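Long-range contacts in 5' nucleotidase family protein (Staphylococcus aureus subsp. aureus, PDB 4Q7F), which belongs to the 5'-nucleotidase family and joins a metal-binding calcineurin-like phosphoesterase domain to a 5'-nucleotidase C-terminal domain: residues Q258-Q263 and E287-L292; F343-N348 and P518-F523; V359-L364 and N433-G438. All coordinates share one frame; numbering follows the deposited sequence.

Contact 1 and the pair formed by contacts 2 and 3 lie on opposite sides of the chain's centre. Contact 1 joins two β-sheets of the calcineurin-like phosphoesterase region, where the side chain of Gln263 is about 9 Å from each of the bound manganese and magnesium ions. Contacts 2 and 3 belong to the C-terminal part of the fold; their centres are 10 Å apart, and Asn348 of contact 2 probably hydrogen-bonds through ND2 to Ile436 O of contact 3. Contact 3 is nearer the bound (2R,3S,5R)-5-(6-amino-9H-purin-9-yl)-tetrahydro-2-(hydroxymethyl)furan-3-ol, with the side chain of Ala363 about 6 Å away against about 13 Å for Asn348. The centres of contacts 1 and 3 are 39 Å apart.

Contact 1 of 3, residues Q258-Q263 and E287-L292; sequences QTAVIQ and ESCELL
Cys289 has the largest share of this contact, meeting Ala260, Val261 and Ile262 through its side chain. Its CB lies 3.8 Å from Ala260 CB, two side chains that point at one another from facing strands. Its SG, anti to the backbone N (chi1 169°), reaches further and comes 3.5 Å from Ile262 CD1. Ile262 CG1, anti to the carbonyl carbon, lies 3.7 Å from the same Cys289 SG, and CD1 also approaches Leu291 CD2 at 4.3 Å.

A second group sets side-chain tips against backbone carbonyl oxygens, in van der Waals contacts and not hydrogen bonds. Cys289 SG is 3.4 Å from Val261 O. Ile262 CD1 touches Glu290 O at 3.7 Å, and Leu291 CD2 meets Gln263 O at the same distance. The amide end of Gln263 turns to other partners, Arg250 N and Thr245 OG1.

Hydrogen bonds between the segments are absent. The strands run almost parallel, 8° between their directions, but their axes stay 7.1 Å apart, and each belongs to a different mixed sheet: 259-264 beside 242-244 and 251-256, 284-293 at an edge next to 270-278. Val274 of that neighbouring strand also touches Ala260 and Ile262. The two sheets of the phosphoesterase sandwich thus meet here through side chains, small and branched apolar groups and one sulfur, with each strand's backbone bonding left to its own sheet.

Contact 2 of 3, residues F343-N348 and P518-F523; sequences FTNFMN and PQVVDF
Asn345, the residue with the most surface buried here, turns its side-chain amide from helix 342-355 onto the backbone of 518-523. With CG anti to the backbone N (chi1 -176°), the amide is carried out from the helix to that chain. OD1 accepts two successive N-H groups, Val520 N at 2.8 Å and Val521 N at 3.1 Å, both in the plane of the side-chain carbonyl. ND2 donates to Pro518 O at 3.0 Å, a bond of 162° at the hydrogen that approaches from above the plane of that carbonyl. With three bonds, the amide is gripped at both ends and its rotation is fixed. The amide of Gln519 stacks on it, the planes 13° apart, and is itself held by a nearly straight bond from NE2 to Val521 O.

Val521 adds the apolar part. Its CG2 lies 3.5 Å from Asn345 CA and 4.0 Å from Asn348 CB, wedged against the helix. Val520 places CG2 3.4 Å from Asn345 OD1 and also packs on Tyr349 and Leu352 of the same helix. In this arrangement a helix asparagine holds the backbone of an adjoining loop by three side-chain hydrogen bonds, just before the C-terminal strand 522-526.

Contact 3 of 3, residues V359-L364 and N433-G438; sequences VACTAL and NYDIYG
Ala360 and Gly438 exchange two backbone hydrogen bonds, Gly438 N to Ala360 O at 2.8 Å and Ala360 N to Gly438 O at 2.9 Å. Thr362 and Ile436 form the second such pair, with Ile436 N reaching Thr362 O at 2.9 Å in an almost straight bond (178°). These are antiparallel hydrogen-bonded pairs; between them Cys361 and Tyr437 make a non-hydrogen-bonded pair. Near Leu364 a water links the segments, accepting from Leu364 N and lying within hydrogen-bonding distance of Tyr434 O. Several CA-H groups add close contacts to carbonyl oxygens, among them Cys361 CA with Ile436 O.

The carboxylate of Asp435 spans two residues of the partner strand: OD1 lies 3.5 Å from Ala363 CB, and OD2, in a salt bridge with Arg478, is 3.8 Å from Cys361 SG.

Cys361 packs against the ring of Tyr437. Its CB sits over one face of the ring, 4.0 Å from the centroid, a CH-pi contact, while CD2 of the ring is 3.5 Å from that CB. SG takes the crowded position between the backbone N and the carbonyl carbon (chi1 69°) and meets the ring obliquely. Val359 CG1 comes to the ring edge. At the far end, Ile436 CD1 approaches Leu364 CB at 4.3 Å.

Strand 435-438 is the outermost of its five-stranded sheet, with 359-363 between it and 469-475. Helix 342-355 covers the Ala360 and Thr362 face, its Asn348 probably bonded to Ile436 O, whereas Tyr437 on the other face lies against helix 397-408, its OH bonded to Ser407.

Contact 1 of 3, residues Q258-Q263 and E287-L292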
loop_
_atom_site.group_PDB
_atom_site.type_symbol
_atom_site.label_atom_id
_atom_site.label_comp_id
_atom_site.label_asym_id
_atom_site.label_seq_id
_atom_site.Cartn_x
_atom_site.Cartn_y
_atom_site.Cartn_z
ATOM N N GLN A 258 -6.077 -6.480 -28.064
ATOM C CA GLN A 258 -5.838 -5.118 -28.615
ATOM C C GLN A 258 -5.746 -4.051 -27.526
ATOM O O GLN A 258 -5.433 -2.888 -27.801
ATOM C CB GLN A 258 -6.937 -4.735 -29.600
ATOM C CG GLN A 258 -6.975 -5.640 -30.821
ATOM C CD GLN A 258 -5.722 -5.506 -31.660
ATOM O OE1 GLN A 258 -5.402 -4.420 -32.157
ATOM N NE2 GLN A 258 -5.013 -6.608 -31.839
ATOM N N THR A 259 -6.006 -4.454 -26.288
ATOM C CA THR A 259 -6.009 -3.522 -25.167
ATOM C C THR A 259 -4.601 -3.126 -24.710
ATOM O O THR A 259 -3.735 -3.979 -24.574
ATOM C CB THR A 259 -6.755 -4.146 -23.964
ATOM O OG1 THR A 259 -8.080 -4.531 -24.359
ATOM C CG2 THR A 259 -6.841 -3.150 -22.814
ATOM N N ALA A 260 -4.376 -1.828 -24.494
ATOM C CA ALA A 260 -3.112 -1.372 -23.943
ATOM C C ALA A 260 -3.238 -1.499 -22.419
ATOM O O ALA A 260 -4.155 -0.915 -21.814
ATOM C CB ALA A 260 -2.822 0.072 -24.335
ATOM N N VAL A 261 -2.330 -2.268 -21.807
ATOM C CA VAL A 261 -2.338 -2.507 -20.354
ATOM C C VAL A 261 -1.124 -1.863 -19.679
ATOM O O VAL A 261 0.027 -2.083 -20.091
ATOM C CB VAL A 261 -2.333 -4.007 -20.044
ATOM C CG1 VAL A 261 -2.475 -4.235 -18.547
ATOM C CG2 VAL A 261 -3.429 -4.714 -20.834
ATOM N N ILE A 262 -1.397 -1.083 -18.633
ATOM C CA ILE A 262 -0.387 -0.364 -17.886
ATOM C C ILE A 262 -0.483 -0.488 -16.363
ATOM O O ILE A 262 -1.585 -0.436 -15.772
ATOM C CB ILE A 262 -0.532 1.150 -18.139
ATOM C CG1 ILE A 262 -0.126 1.514 -19.560
ATOM C CG2 ILE A 262 0.309 1.946 -17.141
ATOM C CD1 ILE A 262 1.372 1.554 -19.802
ATOM N N GLN A 263 0.682 -0.640 -15.735
ATOM C CA GLN A 263 0.806 -0.573 -14.279
ATOM C C GLN A 263 2.136 0.162 -14.114
ATOM O O GLN A 263 3.198 -0.348 -14.515
ATOM C CB GLN A 263 0.765 -1.928 -13.556
ATOM C CG GLN A 263 0.491 -1.681 -12.063
ATOM C CD GLN A 263 0.118 -2.902 -11.257
ATOM O OE1 GLN A 263 0.674 -3.136 -10.185
ATOM N NE2 GLN A 263 -0.844 -3.669 -11.745
ATOM N N GLU A 287 -1.264 3.033 -30.582
ATOM C CA GLU A 287 -0.011 3.126 -31.295
ATOM C C GLU A 287 1.091 2.553 -30.427
ATOM O O GLU A 287 1.852 1.710 -30.870
ATOM C CB GLU A 287 0.285 4.580 -31.659
ATOM C CG GLU A 287 1.687 4.837 -32.176
ATOM C CD GLU A 287 1.872 6.258 -32.685
ATOM O OE1 GLU A 287 1.118 6.668 -33.588
ATOM O OE2 GLU A 287 2.797 6.949 -32.211
ATOM N N SER A 288 1.161 3.003 -29.179
ATOM C CA SER A 288 2.191 2.544 -28.253
ATOM C C SER A 288 1.695 2.496 -26.807
ATOM O O SER A 288 0.750 3.190 -26.429
ATOM C CB SER A 288 3.418 3.463 -28.340
ATOM O OG SER A 288 3.091 4.775 -27.928
ATOM N N CYS A 289 2.365 1.672 -26.006
ATOM C CA CYS A 289 2.047 1.488 -24.595
ATOM C C CYS A 289 3.338 1.078 -23.866
ATOM O O CYS A 289 3.830 -0.050 -24.042
ATOM C CB CYS A 289 0.975 0.414 -24.462
ATOM S SG CYS A 289 0.699 -0.155 -22.778
ATOM N N GLU A 290 3.879 1.977 -23.041
ATOM C CA GLU A 290 5.154 1.709 -22.400
ATOM C C GLU A 290 5.318 2.468 -21.107
ATOM O O GLU A 290 4.463 3.278 -20.744
ATOM C CB GLU A 290 6.272 2.097 -23.367
ATOM C CG GLU A 290 6.390 3.588 -23.645
ATOM C CD GLU A 290 7.093 3.894 -24.961
ATOM O OE1 GLU A 290 6.477 3.694 -26.037
ATOM O OE2 GLU A 290 8.249 4.374 -24.918
ATOM N N LEU A 291 6.408 2.179 -20.401
ATOM C CA LEU A 291 6.738 2.889 -19.179
ATOM C C LEU A 291 7.924 3.724 -19.515
ATOM O O LEU A 291 8.859 3.239 -20.116
ATOM C CB LEU A 291 7.120 1.948 -18.030
ATOM C CG LEU A 291 6.077 0.942 -17.558
ATOM C CD1 LEU A 291 6.648 0.139 -16.376
ATOM C CD2 LEU A 291 4.759 1.608 -17.181
ATOM N N LEU A 292 7.879 4.992 -19.148
ATOM C CA LEU A 292 8.975 5.882 -19.370
ATOM C C LEU A 292 9.782 5.927 -18.083
ATOM O O LEU A 292 9.200 6.102 -17.014
ATOM C CB LEU A 292 8.444 7.279 -19.635
ATOM C CG LEU A 292 7.482 7.469 -20.790
ATOM C CD1 LEU A 292 7.121 8.944 -20.877
ATOM C CD2 LEU A 292 8.081 6.999 -22.109
#

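Contact 2 of 3, residues F343-N348 and P518-F523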
loop_
_atom_site.group_PDB
_atom_site.type_symbol
_atom_site.label_atom_id
_atom_site.label_comp_id
_atom_site.label_asym_id
_atom_site.label_seq_id
_atom_site.Cartn_x
_atom_site.Cartn_y
_atom_site.Cartn_z
ATOM N N PHE A 343 15.386 -5.885 18.253
ATOM C CA PHE A 343 14.410 -4.897 17.825
ATOM C C PHE A 343 12.975 -5.469 17.754
ATOM O O PHE A 343 12.038 -4.789 18.119
ATOM C CB PHE A 343 14.809 -4.224 16.512
ATOM C CG PHE A 343 13.894 -3.091 16.131
ATOM C CD1 PHE A 343 13.985 -1.872 16.778
ATOM C CD2 PHE A 343 12.922 -3.256 15.162
ATOM C CE1 PHE A 343 13.136 -0.825 16.444
ATOM C CE2 PHE A 343 12.063 -2.221 14.834
ATOM C CZ PHE A 343 12.169 -1.005 15.483
ATOM N N THR A 344 12.799 -6.702 17.289
ATOM C CA THR A 344 11.456 -7.307 17.268
ATOM C C THR A 344 11.002 -7.595 18.706
ATOM O O THR A 344 9.806 -7.466 19.048
ATOM C CB THR A 344 11.391 -8.580 16.415
ATOM O OG1 THR A 344 12.326 -9.555 16.903
ATOM C CG2 THR A 344 11.698 -8.240 14.993
ATOM N N ASN A 345 11.960 -7.976 19.544
ATOM C CA ASN A 345 11.697 -8.204 20.944
ATOM C C ASN A 345 11.210 -6.909 21.573
ATOM O O ASN A 345 10.231 -6.900 22.300
ATOM C CB ASN A 345 12.935 -8.654 21.670
ATOM C CG ASN A 345 12.648 -8.987 23.100
ATOM O OD1 ASN A 345 11.901 -9.924 23.381
ATOM N ND2 ASN A 345 13.221 -8.220 24.019
ATOM N N PHE A 346 11.895 -5.818 21.251
ATOM C CA PHE A 346 11.528 -4.500 21.736
ATOM C C PHE A 346 10.119 -4.083 21.321
ATOM O O PHE A 346 9.365 -3.587 22.149
ATOM C CB PHE A 346 12.538 -3.475 21.246
ATOM C CG PHE A 346 12.013 -2.075 21.197
ATOM C CD1 PHE A 346 11.851 -1.339 22.348
ATOM C CD2 PHE A 346 11.692 -1.496 19.987
ATOM C CE1 PHE A 346 11.364 -0.046 22.291
ATOM C CE2 PHE A 346 11.212 -0.203 19.921
ATOM C CZ PHE A 346 11.048 0.526 21.080
HETATM N N MSE A 347 9.778 -4.251 20.042
HETATM C CA MSE A 347 8.467 -3.841 19.545
HETATM C C MSE A 347 7.398 -4.637 20.232
HETATM O O MSE A 347 6.428 -4.073 20.716
HETATM C CB MSE A 347 8.343 -3.975 18.026
HETATM C CG MSE A 347 9.144 -2.882 17.298
HETATM SE SE MSE A 347 8.578 -2.769 15.417
HETATM C CE MSE A 347 9.302 -4.499 14.802
ATOM N N ASN A 348 7.551 -5.956 20.267
ATOM C CA ASN A 348 6.578 -6.804 20.953
ATOM C C ASN A 348 6.438 -6.474 22.451
ATOM O O ASN A 348 5.332 -6.456 22.976
ATOM C CB ASN A 348 6.883 -8.278 20.719
ATOM C CG ASN A 348 6.312 -8.777 19.404
ATOM O OD1 ASN A 348 5.085 -8.799 19.215
ATOM N ND2 ASN A 348 7.179 -9.214 18.505
ATOM N N PRO A 518 12.726 -7.115 28.831
ATOM C CA PRO A 518 12.735 -8.563 29.057
ATOM C C PRO A 518 12.583 -9.324 27.745
ATOM O O PRO A 518 12.098 -8.758 26.753
ATOM C CB PRO A 518 11.523 -8.798 29.965
ATOM C CG PRO A 518 10.666 -7.613 29.808
ATOM C CD PRO A 518 11.582 -6.462 29.487
ATOM N N GLN A 519 12.978 -10.592 27.736
ATOM C CA GLN A 519 12.893 -11.385 26.526
ATOM C C GLN A 519 11.491 -11.973 26.369
ATOM O O GLN A 519 11.130 -12.932 27.044
ATOM C CB GLN A 519 13.950 -12.495 26.505
ATOM C CG GLN A 519 14.150 -13.096 25.110
ATOM C CD GLN A 519 14.707 -12.080 24.104
ATOM O OE1 GLN A 519 15.519 -11.208 24.457
ATOM N NE2 GLN A 519 14.284 -12.198 22.843
ATOM N N VAL A 520 10.715 -11.386 25.473
ATOM C CA VAL A 520 9.348 -11.838 25.200
ATOM C C VAL A 520 9.217 -12.581 23.862
ATOM O O VAL A 520 8.223 -13.268 23.636
ATOM C CB VAL A 520 8.343 -10.673 25.257
ATOM C CG1 VAL A 520 8.333 -10.068 26.656
ATOM C CG2 VAL A 520 8.650 -9.616 24.194
ATOM N N VAL A 521 10.234 -12.464 23.008
ATOM C CA VAL A 521 10.268 -13.147 21.703
ATOM C C VAL A 521 11.250 -14.289 21.853
ATOM O O VAL A 521 12.429 -14.087 22.164
ATOM C CB VAL A 521 10.656 -12.213 20.546
ATOM C CG1 VAL A 521 10.649 -12.964 19.217
ATOM C CG2 VAL A 521 9.690 -11.048 20.464
ATOM N N ASP A 522 10.737 -15.491 21.656
ATOM C CA ASP A 522 11.509 -16.675 21.825
ATOM C C ASP A 522 10.907 -17.735 20.910
ATOM O O ASP A 522 9.878 -18.328 21.230
ATOM C CB ASP A 522 11.411 -17.073 23.292
ATOM C CG ASP A 522 12.157 -18.343 23.610
ATOM O OD1 ASP A 522 12.865 -18.853 22.738
ATOM O OD2 ASP A 522 12.025 -18.811 24.746
ATOM N N PHE A 523 11.531 -17.938 19.754
ATOM C CA PHE A 523 11.038 -18.898 18.770
ATOM C C PHE A 523 12.189 -19.409 17.931
ATOM O O PHE A 523 13.282 -18.864 17.975
ATOM C CB PHE A 523 9.968 -18.272 17.866
ATOM C CG PHE A 523 10.489 -17.223 16.919
ATOM C CD1 PHE A 523 10.720 -15.923 17.348
ATOM C CD2 PHE A 523 10.730 -17.534 15.578
ATOM C CE1 PHE A 523 11.190 -14.954 16.463
ATOM C CE2 PHE A 523 11.203 -16.578 14.689
ATOM C CZ PHE A 523 11.437 -15.288 15.134
#

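Contact 3 of 3, residues V359-L364 and N433-G438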
loop_
_atom_site.group_PDB
_atom_site.type_symbol
_atom_site.label_atom_id
_atom_site.label_comp_id
_atom_site.label_asym_id
_atom_site.label_seq_id
_atom_site.Cartn_x
_atom_site.Cartn_y
_atom_site.Cartn_z
ATOM N N VAL A 359 -0.402 -12.196 24.521
ATOM C CA VAL A 359 0.425 -12.315 23.356
ATOM C C VAL A 359 0.308 -11.035 22.519
ATOM O O VAL A 359 -0.703 -10.321 22.586
ATOM C CB VAL A 359 -0.022 -13.533 22.518
ATOM C CG1 VAL A 359 0.785 -13.670 21.237
ATOM C CG2 VAL A 359 0.077 -14.813 23.361
ATOM N N ALA A 360 1.379 -10.725 21.815
ATOM C CA ALA A 360 1.400 -9.589 20.889
ATOM C C ALA A 360 2.115 -10.028 19.620
ATOM O O ALA A 360 2.766 -11.081 19.598
ATOM C CB ALA A 360 2.082 -8.393 21.507
ATOM N N CYS A 361 1.968 -9.251 18.552
ATOM C CA CYS A 361 2.668 -9.542 17.328
ATOM C C CYS A 361 2.784 -8.290 16.487
ATOM O O CYS A 361 2.015 -7.344 16.670
ATOM C CB CYS A 361 1.986 -10.626 16.527
ATOM S SG CYS A 361 0.394 -10.145 15.819
ATOM N N THR A 362 3.808 -8.290 15.640
ATOM C CA THR A 362 4.034 -7.225 14.644
ATOM C C THR A 362 4.832 -7.760 13.476
ATOM O O THR A 362 5.617 -8.708 13.610
ATOM C CB THR A 362 4.735 -5.998 15.217
ATOM O OG1 THR A 362 4.753 -4.948 14.228
ATOM C CG2 THR A 362 6.139 -6.337 15.673
ATOM N N ALA A 363 4.599 -7.169 12.314
ATOM C CA ALA A 363 5.351 -7.517 11.132
ATOM C C ALA A 363 6.623 -6.690 11.192
ATOM O O ALA A 363 6.712 -5.744 11.983
ATOM C CB ALA A 363 4.559 -7.184 9.877
ATOM N N LEU A 364 7.640 -7.109 10.444
ATOM C CA LEU A 364 8.836 -6.295 10.278
ATOM C C LEU A 364 8.610 -5.631 8.907
ATOM O O LEU A 364 8.607 -6.304 7.857
ATOM C CB LEU A 364 10.107 -7.130 10.263
ATOM C CG LEU A 364 11.386 -6.301 10.101
ATOM C CD1 LEU A 364 11.630 -5.441 11.331
ATOM C CD2 LEU A 364 12.560 -7.220 9.841
ATOM N N ASN A 433 3.449 -9.371 5.631
ATOM C CA ASN A 433 2.437 -10.344 6.005
ATOM C C ASN A 433 3.001 -11.447 6.882
ATOM O O ASN A 433 2.323 -12.421 7.114
ATOM C CB ASN A 433 1.706 -10.923 4.794
ATOM C CG ASN A 433 0.684 -9.962 4.224
ATOM O OD1 ASN A 433 0.302 -8.980 4.870
ATOM N ND2 ASN A 433 0.232 -10.235 3.014
ATOM N N TYR A 434 4.249 -11.291 7.327
ATOM C CA TYR A 434 4.864 -12.208 8.272
ATOM C C TYR A 434 4.907 -11.553 9.641
ATOM O O TYR A 434 5.436 -10.459 9.787
ATOM C CB TYR A 434 6.290 -12.564 7.862
ATOM C CG TYR A 434 7.012 -13.407 8.917
ATOM C CD1 TYR A 434 6.634 -14.710 9.168
ATOM C CD2 TYR A 434 8.088 -12.890 9.626
ATOM C CE1 TYR A 434 7.284 -15.461 10.122
ATOM C CE2 TYR A 434 8.761 -13.638 10.565
ATOM C CZ TYR A 434 8.356 -14.920 10.819
ATOM O OH TYR A 434 9.071 -15.653 11.741
ATOM N N ASP A 435 4.419 -12.239 10.660
ATOM C CA ASP A 435 4.416 -11.651 12.009
ATOM C C ASP A 435 5.330 -12.388 12.921
ATOM O O ASP A 435 5.492 -13.633 12.819
ATOM C CB ASP A 435 3.007 -11.626 12.624
ATOM C CG ASP A 435 2.098 -10.566 12.019
ATOM O OD1 ASP A 435 2.600 -9.544 11.521
ATOM O OD2 ASP A 435 0.849 -10.724 12.098
ATOM N N ILE A 436 5.948 -11.599 13.800
ATOM C CA ILE A 436 6.778 -12.110 14.873
ATOM C C ILE A 436 5.964 -11.932 16.153
ATOM O O ILE A 436 5.466 -10.842 16.440
ATOM C CB ILE A 436 8.128 -11.368 15.011
ATOM C CG1 ILE A 436 8.976 -11.494 13.739
ATOM C CG2 ILE A 436 8.893 -11.899 16.210
ATOM C CD1 ILE A 436 8.695 -10.463 12.668
ATOM N N TYR A 437 5.839 -13.004 16.936
ATOM C CA TYR A 437 5.011 -12.983 18.135
ATOM C C TYR A 437 5.792 -12.898 19.431
ATOM O O TYR A 437 6.889 -13.426 19.557
ATOM C CB TYR A 437 4.129 -14.251 18.188
ATOM C CG TYR A 437 3.211 -14.397 16.996
ATOM C CD1 TYR A 437 3.689 -14.863 15.778
ATOM C CD2 TYR A 437 1.844 -14.117 17.107
ATOM C CE1 TYR A 437 2.851 -15.003 14.680
ATOM C CE2 TYR A 437 1.004 -14.237 16.014
ATOM C CZ TYR A 437 1.513 -14.677 14.812
ATOM O OH TYR A 437 0.675 -14.816 13.765
ATOM N N GLY A 438 5.192 -12.230 20.398
ATOM C CA GLY A 438 5.762 -12.095 21.739
ATOM C C GLY A 438 4.800 -12.614 22.794
ATOM O O GLY A 438 3.558 -12.510 22.662
HETATM O O HOH W 1 7.724 -9.070 8.671
#